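Local atomic coordinates of ABC transporter, substrate-binding protein (PDB entry 4EDP), a protein that probably binds a solute outside the cell membrane and delivers it to the membrane components of an ABC importer. Residues Ala117-Lys125 against Glu301-Lys309; Pro171-Val182 against Met339-Asn347. All blocks are in the same frame, centred on the assembly; numbering follows the deposited sequence. Where two conformers were deposited one is given.

Interaction 1 (Ala117-Lys125 against Glu301-Lys309)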
loop_
_atom_site.group_PDB
_atom_site.type_symbol
_atom_site.label_atom_id
_atom_site.label_comp_id
_atom_site.label_asym_id
_atom_site.label_seq_id
_atom_site.Cartn_x
_atom_site.Cartn_y
_atom_site.Cartn_z
ATOM N N ALA A 117 11.626 10.371 -11.830
ATOM C CA ALA A 117 11.019 9.050 -11.989
ATOM C C ALA A 117 12.069 8.020 -12.443
ATOM O O ALA A 117 11.876 6.805 -12.238
ATOM C CB ALA A 117 9.843 9.096 -12.967
ATOM N N SER A 118 13.173 8.481 -13.033
ATOM C CA SER A 118 14.246 7.572 -13.469
ATOM C C SER A 118 14.911 6.894 -12.278
ATOM O O SER A 118 15.536 5.836 -12.428
ATOM C CB SER A 118 15.317 8.295 -14.299
ATOM O OG SER A 118 16.136 9.162 -13.503
ATOM N N GLU A 119 14.761 7.484 -11.098
ATOM C CA GLU A 119 15.392 6.949 -9.893
ATOM C C GLU A 119 14.511 5.974 -9.100
ATOM O O GLU A 119 14.944 5.423 -8.097
ATOM C CB GLU A 119 15.876 8.121 -9.019
ATOM C CG GLU A 119 16.949 8.946 -9.713
ATOM C CD GLU A 119 17.393 10.192 -8.954
ATOM O OE1 GLU A 119 16.998 10.428 -7.791
ATOM O OE2 GLU A 119 18.154 10.961 -9.558
ATOM N N MET A 120 13.295 5.725 -9.572
ATOM C CA MET A 120 12.381 4.815 -8.899
ATOM C C MET A 120 12.897 3.385 -8.990
ATOM O O MET A 120 13.565 3.022 -9.968
ATOM C CB MET A 120 10.977 4.929 -9.514
ATOM C CG MET A 120 10.288 6.276 -9.157
ATOM S SD MET A 120 8.780 6.674 -10.073
ATOM C CE MET A 120 7.623 5.472 -9.381
ATOM N N ASN A 121 12.619 2.579 -7.971
ATOM C CA ASN A 121 13.052 1.185 -8.003
ATOM C C ASN A 121 12.196 0.469 -9.056
ATOM O O ASN A 121 11.146 0.973 -9.435
ATOM C CB ASN A 121 13.019 0.544 -6.610
ATOM C CG ASN A 121 11.636 0.459 -6.020
ATOM O OD1 ASN A 121 10.720 -0.112 -6.619
ATOM N ND2 ASN A 121 11.497 0.939 -4.780
ATOM N N GLU A 122 12.661 -0.683 -9.535
ATOM C CA GLU A 122 11.975 -1.403 -10.600
ATOM C C GLU A 122 10.517 -1.739 -10.293
ATOM O O GLU A 122 9.677 -1.680 -11.188
ATOM C CB GLU A 122 12.718 -2.687 -10.937
ATOM C CG GLU A 122 12.103 -3.410 -12.121
ATOM C CD GLU A 122 12.694 -4.769 -12.365
ATOM O OE1 GLU A 122 13.829 -5.005 -11.920
ATOM O OE2 GLU A 122 12.011 -5.601 -13.019
ATOM N N LYS A 123 10.202 -2.106 -9.052
ATOM C CA LYS A 123 8.809 -2.406 -8.712
ATOM C C LYS A 123 7.901 -1.166 -8.802
ATOM O O LYS A 123 6.794 -1.234 -9.360
ATOM C CB LYS A 123 8.691 -3.041 -7.327
ATOM C CG LYS A 123 9.503 -4.282 -7.147
ATOM C CD LYS A 123 9.156 -5.366 -8.109
ATOM C CE LYS A 123 10.111 -6.528 -7.922
ATOM N NZ LYS A 123 9.868 -7.577 -8.916
ATOM N N ALA A 124 8.362 -0.054 -8.237
ATOM C CA ALA A 124 7.605 1.201 -8.261
ATOM C C ALA A 124 7.439 1.689 -9.712
ATOM O O ALA A 124 6.447 2.346 -10.040
ATOM C CB ALA A 124 8.302 2.278 -7.351
ATOM N N LYS A 125 8.394 1.379 -10.582
ATOM C CA LYS A 125 8.284 1.795 -11.983
ATOM C C LYS A 125 7.087 1.169 -12.699
ATOM O O LYS A 125 6.683 1.629 -13.760
ATOM C CB LYS A 125 9.600 1.608 -12.735
ATOM C CG LYS A 125 10.589 2.719 -12.429
ATOM C CD LYS A 125 11.948 2.476 -13.071
ATOM C CE LYS A 125 12.856 3.683 -12.900
ATOM N NZ LYS A 125 14.246 3.456 -13.408
ATOM N N GLU A 301 7.632 7.039 5.681
ATOM C CA GLU A 301 7.234 6.647 4.320
ATOM C C GLU A 301 8.381 5.885 3.686
ATOM O O GLU A 301 9.485 6.417 3.548
ATOM C CB GLU A 301 6.867 7.854 3.461
ATOM C CG GLU A 301 5.579 8.536 3.894
ATOM C CD GLU A 301 5.215 9.746 3.045
ATOM O OE1 GLU A 301 5.981 10.124 2.131
ATOM O OE2 GLU A 301 4.150 10.331 3.315
ATOM N N SER A 302 8.132 4.631 3.327
ATOM C CA SER A 302 9.140 3.826 2.667
ATOM C C SER A 302 9.417 4.475 1.300
ATOM O O SER A 302 8.488 4.834 0.566
ATOM C CB SER A 302 8.684 2.385 2.459
ATOM O OG SER A 302 8.516 1.687 3.694
ATOM N N PRO A 303 10.689 4.602 0.947
ATOM C CA PRO A 303 11.020 5.278 -0.299
ATOM C C PRO A 303 10.866 4.455 -1.554
ATOM O O PRO A 303 10.986 3.220 -1.530
ATOM C CB PRO A 303 12.486 5.627 -0.106
ATOM C CG PRO A 303 13.010 4.533 0.791
ATOM C CD PRO A 303 11.888 4.263 1.734
ATOM N N VAL A 304 10.552 5.141 -2.648
ATOM C CA VAL A 304 10.527 4.497 -3.966
ATOM C C VAL A 304 11.798 4.892 -4.735
ATOM O O VAL A 304 12.121 4.279 -5.755
ATOM C CB VAL A 304 9.283 4.856 -4.816
ATOM C CG1 VAL A 304 7.991 4.354 -4.135
ATOM C CG2 VAL A 304 9.207 6.373 -5.101
ATOM N N ASN A 305 12.523 5.909 -4.251
ATOM C CA ASN A 305 13.739 6.354 -4.903
ATOM C C ASN A 305 14.888 5.462 -4.442
ATOM O O ASN A 305 15.228 5.455 -3.264
ATOM C CB ASN A 305 14.001 7.851 -4.599
ATOM C CG ASN A 305 15.213 8.405 -5.325
ATOM O OD1 ASN A 305 16.280 7.773 -5.372
ATOM N ND2 ASN A 305 15.084 9.640 -5.841
ATOM N N LYS A 306 15.471 4.704 -5.377
ATOM C CA LYS A 306 16.547 3.764 -5.050
ATOM C C LYS A 306 17.876 4.406 -4.659
ATOM O O LYS A 306 18.806 3.701 -4.235
ATOM C CB LYS A 306 16.762 2.771 -6.214
ATOM C CG LYS A 306 17.300 3.369 -7.476
ATOM C CD LYS A 306 17.267 2.346 -8.617
ATOM C CE LYS A 306 17.714 2.982 -9.913
ATOM N NZ LYS A 306 17.787 1.987 -11.025
ATOM N N GLU A 307 17.989 5.720 -4.785
ATOM C CA GLU A 307 19.240 6.395 -4.452
ATOM C C GLU A 307 19.323 6.934 -3.031
ATOM O O GLU A 307 20.360 7.477 -2.642
ATOM C CB GLU A 307 19.442 7.577 -5.396
ATOM C CG GLU A 307 19.361 7.212 -6.871
ATOM C CD GLU A 307 20.447 6.248 -7.302
ATOM O OE1 GLU A 307 21.421 6.071 -6.538
ATOM O OE2 GLU A 307 20.333 5.675 -8.414
ATOM N N VAL A 308 18.249 6.775 -2.263
ATOM C CA VAL A 308 18.164 7.280 -0.883
ATOM C C VAL A 308 19.124 6.616 0.117
ATOM O O VAL A 308 19.239 5.395 0.148
ATOM C CB VAL A 308 16.711 7.129 -0.373
ATOM C CG1 VAL A 308 16.625 7.341 1.127
ATOM C CG2 VAL A 308 15.793 8.088 -1.121
ATOM N N LYS A 309 19.763 7.426 0.968
ATOM C CA LYS A 309 20.711 6.925 1.958
ATOM C C LYS A 309 19.995 6.955 3.314
ATOM O O LYS A 309 19.671 8.044 3.795
ATOM C CB LYS A 309 21.938 7.835 2.009
ATOM C CG LYS A 309 22.919 7.517 3.135
ATOM C CD LYS A 309 23.962 8.610 3.279
ATOM C CE LYS A 309 24.869 8.335 4.470
ATOM N NZ LYS A 309 25.806 9.468 4.722
HETATM O O HOH W 1 13.409 2.172 -3.502
#

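Interaction 2 (Pro171-Val182 against Met339-Asn347)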
loop_
_atom_site.group_PDB
_atom_site.type_symbol
_atom_site.label_atom_id
_atom_site.label_comp_id
_atom_site.label_asym_id
_atom_site.label_seq_id
_atom_site.Cartn_x
_atom_site.Cartn_y
_atom_site.Cartn_z
ATOM N N PRO A 171 -5.932 -10.225 6.689
ATOM C CA PRO A 171 -6.611 -8.979 6.410
ATOM C C PRO A 171 -7.901 -9.197 5.646
ATOM O O PRO A 171 -7.976 -10.081 4.772
ATOM C CB PRO A 171 -5.600 -8.219 5.535
ATOM C CG PRO A 171 -4.841 -9.274 4.864
ATOM C CD PRO A 171 -4.684 -10.346 5.917
ATOM N N ASP A 172 -8.917 -8.401 5.962
ATOM C CA ASP A 172 -10.192 -8.535 5.286
ATOM C C ASP A 172 -10.072 -8.036 3.850
ATOM O O ASP A 172 -9.189 -7.223 3.522
ATOM C CB ASP A 172 -11.280 -7.743 6.003
ATOM C CG ASP A 172 -12.656 -8.061 5.469
ATOM O OD1 ASP A 172 -13.024 -9.255 5.451
ATOM O OD2 ASP A 172 -13.354 -7.116 5.059
ATOM N N ILE A 173 -10.961 -8.526 2.999
ATOM C CA ILE A 173 -10.968 -8.151 1.581
ATOM C C ILE A 173 -11.076 -6.648 1.350
ATOM O O ILE A 173 -10.547 -6.141 0.351
ATOM C CB ILE A 173 -12.103 -8.884 0.829
ATOM C CG1 ILE A 173 -11.948 -8.725 -0.688
ATOM C CG2 ILE A 173 -13.479 -8.414 1.327
ATOM C CD1 ILE A 173 -10.598 -9.314 -1.255
ATOM N N THR A 174 -11.726 -5.929 2.266
ATOM C CA THR A 174 -11.916 -4.479 2.136
ATOM C C THR A 174 -10.732 -3.611 2.586
ATOM O O THR A 174 -10.793 -2.388 2.491
ATOM C CB THR A 174 -13.174 -4.018 2.938
ATOM O OG1 THR A 174 -13.004 -4.322 4.329
ATOM C CG2 THR A 174 -14.420 -4.714 2.423
ATOM N N THR A 175 -9.662 -4.241 3.054
ATOM C CA THR A 175 -8.479 -3.536 3.550
ATOM C C THR A 175 -7.434 -3.456 2.456
ATOM O O THR A 175 -7.544 -4.122 1.423
ATOM C CB THR A 175 -7.824 -4.276 4.735
ATOM O OG1 THR A 175 -7.275 -5.517 4.275
ATOM C CG2 THR A 175 -8.843 -4.521 5.874
ATOM N N THR A 176 -6.410 -2.655 2.693
ATOM C CA THR A 176 -5.337 -2.488 1.711
ATOM C C THR A 176 -4.784 -3.784 1.167
ATOM O O THR A 176 -4.574 -3.918 -0.042
ATOM C CB THR A 176 -4.181 -1.708 2.332
ATOM O OG1 THR A 176 -4.686 -0.454 2.783
ATOM C CG2 THR A 176 -3.048 -1.495 1.310
ATOM N N ASN A 177 -4.590 -4.750 2.053
ATOM C CA ASN A 177 -3.995 -6.035 1.691
ATOM C C ASN A 177 -4.928 -7.177 1.400
ATOM O O ASN A 177 -4.497 -8.321 1.264
ATOM C CB ASN A 177 -2.948 -6.377 2.745
ATOM C CG ASN A 177 -1.810 -5.389 2.707
ATOM O OD1 ASN A 177 -1.166 -5.243 1.674
ATOM N ND2 ASN A 177 -1.606 -4.653 3.788
ATOM N N GLY A 178 -6.210 -6.863 1.220
ATOM C CA GLY A 178 -7.191 -7.891 0.862
ATOM C C GLY A 178 -6.870 -8.541 -0.475
ATOM O O GLY A 178 -6.836 -9.765 -0.580
ATOM N N PRO A 179 -6.627 -7.730 -1.514
ATOM C CA PRO A 179 -6.276 -8.300 -2.818
ATOM C C PRO A 179 -5.042 -9.186 -2.751
ATOM O O PRO A 179 -5.008 -10.249 -3.365
ATOM C CB PRO A 179 -6.044 -7.061 -3.683
ATOM C CG PRO A 179 -7.020 -6.069 -3.119
ATOM C CD PRO A 179 -7.001 -6.305 -1.629
ATOM N N ALA A 180 -4.028 -8.759 -2.001
ATOM C CA ALA A 180 -2.828 -9.561 -1.834
ATOM C C ALA A 180 -3.165 -10.930 -1.242
ATOM O O ALA A 180 -2.611 -11.938 -1.670
ATOM C CB ALA A 180 -1.790 -8.825 -0.938
ATOM N N MET A 181 -4.066 -10.957 -0.269
ATOM C CA MET A 181 -4.439 -12.204 0.375
ATOM C C MET A 181 -5.072 -13.169 -0.669
ATOM O O MET A 181 -4.808 -14.376 -0.655
ATOM C CB MET A 181 -5.345 -11.917 1.589
ATOM C CG MET A 181 -5.468 -13.084 2.488
ATOM S SD MET A 181 -3.895 -13.475 3.288
ATOM C CE MET A 181 -4.120 -15.256 3.360
ATOM N N VAL A 182 -5.874 -12.636 -1.589
ATOM C CA VAL A 182 -6.476 -13.446 -2.652
ATOM C C VAL A 182 -5.354 -13.944 -3.589
ATOM O O VAL A 182 -5.373 -15.105 -4.035
ATOM C CB VAL A 182 -7.559 -12.670 -3.449
ATOM C CG1 VAL A 182 -8.064 -13.483 -4.632
ATOM C CG2 VAL A 182 -8.718 -12.245 -2.538
ATOM N N MET A 339 -13.497 -6.674 -8.307
ATOM C CA MET A 339 -13.611 -6.453 -6.867
ATOM C C MET A 339 -14.990 -6.798 -6.285
ATOM O O MET A 339 -15.072 -7.396 -5.216
ATOM C CB MET A 339 -13.226 -5.008 -6.529
ATOM C CG MET A 339 -12.865 -4.810 -5.057
ATOM S SD MET A 339 -11.445 -5.825 -4.569
ATOM C CE MET A 339 -11.345 -5.397 -2.823
ATOM N N ASP A 340 -16.069 -6.432 -6.972
ATOM C CA ASP A 340 -17.410 -6.732 -6.465
ATOM C C ASP A 340 -17.579 -8.253 -6.327
ATOM O O ASP A 340 -18.114 -8.752 -5.328
ATOM C CB ASP A 340 -18.514 -6.135 -7.349
ATOM C CG ASP A 340 -18.577 -4.613 -7.266
ATOM O OD1 ASP A 340 -17.977 -4.013 -6.347
ATOM O OD2 ASP A 340 -19.252 -4.013 -8.126
ATOM N N GLN A 341 -17.101 -8.982 -7.318
ATOM C CA GLN A 341 -17.160 -10.438 -7.305
ATOM C C GLN A 341 -16.329 -10.979 -6.141
ATOM O O GLN A 341 -16.786 -11.851 -5.393
ATOM C CB GLN A 341 -16.635 -10.999 -8.629
ATOM C CG GLN A 341 -16.646 -12.524 -8.747
ATOM C CD GLN A 341 -16.179 -13.004 -10.128
ATOM O OE1 GLN A 341 -16.129 -12.231 -11.075
ATOM N NE2 GLN A 341 -15.839 -14.288 -10.237
ATOM N N TRP A 342 -15.125 -10.440 -5.983
ATOM C CA TRP A 342 -14.214 -10.867 -4.908
ATOM C C TRP A 342 -14.794 -10.630 -3.526
ATOM O O TRP A 342 -14.747 -11.514 -2.672
ATOM C CB TRP A 342 -12.863 -10.185 -5.067
ATOM C CG TRP A 342 -11.990 -10.826 -6.105
ATOM C CD1 TRP A 342 -12.391 -11.633 -7.138
ATOM C CD2 TRP A 342 -10.582 -10.605 -6.298
ATOM N NE1 TRP A 342 -11.311 -11.994 -7.905
ATOM C CE2 TRP A 342 -10.190 -11.364 -7.427
ATOM C CE3 TRP A 342 -9.616 -9.874 -5.608
ATOM C CZ2 TRP A 342 -8.876 -11.405 -7.872
ATOM C CZ3 TRP A 342 -8.301 -9.916 -6.051
ATOM C CH2 TRP A 342 -7.945 -10.665 -7.178
ATOM N N VAL A 343 -15.335 -9.443 -3.301
ATOM C CA VAL A 343 -15.966 -9.134 -2.027
ATOM C C VAL A 343 -17.127 -10.104 -1.743
ATOM O O VAL A 343 -17.245 -10.626 -0.643
ATOM C CB VAL A 343 -16.442 -7.683 -2.001
ATOM C CG1 VAL A 343 -17.300 -7.430 -0.785
ATOM C CG2 VAL A 343 -15.234 -6.747 -2.034
ATOM N N ASN A 344 -17.980 -10.338 -2.739
ATOM C CA ASN A 344 -19.091 -11.276 -2.573
ATOM C C ASN A 344 -18.579 -12.667 -2.199
ATOM O O ASN A 344 -19.036 -13.264 -1.223
ATOM C CB ASN A 344 -19.944 -11.356 -3.843
ATOM C CG ASN A 344 -20.802 -10.126 -4.056
ATOM O OD1 ASN A 344 -20.847 -9.236 -3.209
ATOM N ND2 ASN A 344 -21.514 -10.083 -5.180
ATOM N N ASN A 345 -17.626 -13.171 -2.971
ATOM C CA ASN A 345 -17.034 -14.497 -2.718
ATOM C C ASN A 345 -16.390 -14.594 -1.335
ATOM O O ASN A 345 -16.559 -15.588 -0.621
ATOM C CB ASN A 345 -15.949 -14.813 -3.743
ATOM C CG ASN A 345 -16.496 -15.259 -5.091
ATOM O OD1 ASN A 345 -17.639 -15.700 -5.205
ATOM N ND2 ASN A 345 -15.644 -15.191 -6.118
ATOM N N TRP A 346 -15.645 -13.556 -0.972
ATOM C CA TRP A 346 -14.933 -13.507 0.311
ATOM C C TRP A 346 -15.904 -13.568 1.473
ATOM O O TRP A 346 -15.753 -14.393 2.374
ATOM C CB TRP A 346 -14.126 -12.216 0.401
ATOM C CG TRP A 346 -13.326 -12.052 1.666
ATOM C CD1 TRP A 346 -13.775 -11.582 2.875
ATOM C CD2 TRP A 346 -11.919 -12.306 1.831
ATOM N NE1 TRP A 346 -12.737 -11.541 3.775
ATOM C CE2 TRP A 346 -11.587 -11.971 3.158
ATOM C CE3 TRP A 346 -10.908 -12.763 0.976
ATOM C CZ2 TRP A 346 -10.294 -12.106 3.656
ATOM C CZ3 TRP A 346 -9.623 -12.897 1.464
ATOM C CH2 TRP A 346 -9.323 -12.570 2.799
ATOM N N ASN A 347 -16.897 -12.685 1.450
ATOM C CA ASN A 347 -17.894 -12.647 2.507
ATOM C C ASN A 347 -18.682 -13.953 2.613
ATOM O O ASN A 347 -18.978 -14.405 3.707
ATOM C CB ASN A 347 -18.830 -11.445 2.325
ATOM C CG ASN A 347 -18.129 -10.111 2.580
ATOM O OD1 ASN A 347 -17.102 -10.064 3.255
ATOM N ND2 ASN A 347 -18.696 -9.026 2.065
HETATM O O HOH W 2 -15.976 -7.802 4.352
#

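Interaction 1 (Ala117-Lys125 against Glu301-Lys309)
E119 and N305 meet through both backbone and side chain, where the loop before helix 125-130 runs against the loop after helix 289-299. The backbones are joined by one beta bridge at M120 and N305, whose CA atoms are 4.5 Å apart. Two backbone N-H...O hydrogen bonds bracket it: K306 N donates to E119 O at 2.9 Å, and N121 N donates to V304 O at 2.8 Å.

The side chain of E119 can be followed outward. With CG anti to its own carbonyl carbon (chi1 -63°) and the chain extended beyond, it runs alongside N305, pointing the same way. CB packs against the amide of N305, CG and CD pass the CG of E307, and OE1 accepts from N305 ND2 at 2.8 Å through the lone pair turned away from OE2. Carboxylate and amide planes stand 70° apart. The same ND2 also donates to L287 O, while N305 OD1 takes the backbone N of E307 in an Asx turn, in the plane of its carbonyl; three bonds therefore fix the flip of this amide.

Beside the bridge, A124 CB rests on V304 CB at 3.7 Å, and M120 CG approaches V304 CG2 more loosely. N121 OD1 accepts from A124 N three residues on, an Asx motif, and its ND2 reaches P303 O through a water. The aliphatic chain of K306 runs past the E119 carbonyl oxygen, CG lying 3.2 Å from E119 O.

Chemically, this is a mainly polar junction: the loops are joined by directed hydrogen bonds, with V304 supplying a small apolar patch.

Interaction 2 (Pro171-Val182 against Met339-Asn347)
I173 and W346 form the centre of the CH-pi contacts. I173 CB sits over the five-membered ring of W346, 3.6 Å from its centroid and 14° off the normal. W346 CG is anti to the backbone N, which carries the indole across to the start of the D172-T175 turn. V182 CG1 covers a face of W342 in the same manner, 3.7 Å from the six-membered ring centroid and close to its normal.

Apolar packing fills in around the rings. I173 CG1 touches V343 CG2 and, in the conformer given, comes to 4.0 Å from M339 CE. M181 CG, also in the conformer given, lies at the edge of W346, 3.9 Å from CH2, and P179 borders W342 at its CZ3 edge.

Polar contacts are few. W346 NE1 gives D172 OD1 a weak bond, 2.8 Å but bent to 127° at the hydrogen, with carboxylate and ring planes steeply inclined; OD1 also has a weak bond from T215 OG1. D172 OD2 takes the hydroxyl of T174 and a water shared with N347 OD1. P171 O, buried 3.3 Å from W346 CZ2, has no polar partner in the model.

The turn leading from strand 168-171 into helix 178-189 thus packs on helix 332-350, the local helix axes crossing at 73°. Helix 199-208 adds F202, edge-to-face with W342, and L205 against W346; W342 NE1 donates to N197 O.

Overall arrangement
The two contacts lie on opposite sides of the chain's centre, their centres 28 Å apart and their nearest atoms about 12 Å apart, without touching. Along the chain their segments alternate: 117-125, 171-182, 301-309, 339-347. Strand 135-145 borders both, since N121 and S302 of interaction 1 touch L138, and N177 and A180 of interaction 2 touch I141. Interaction 1 joins two loops; interaction 2 places the C-terminal helix 332-350 against the end of strand 168-171 and the start of helix 178-189. The alternating order means that the chain passes repeatedly between the two regions, consistent with the two-lobed fold of periplasmic-type binding proteins.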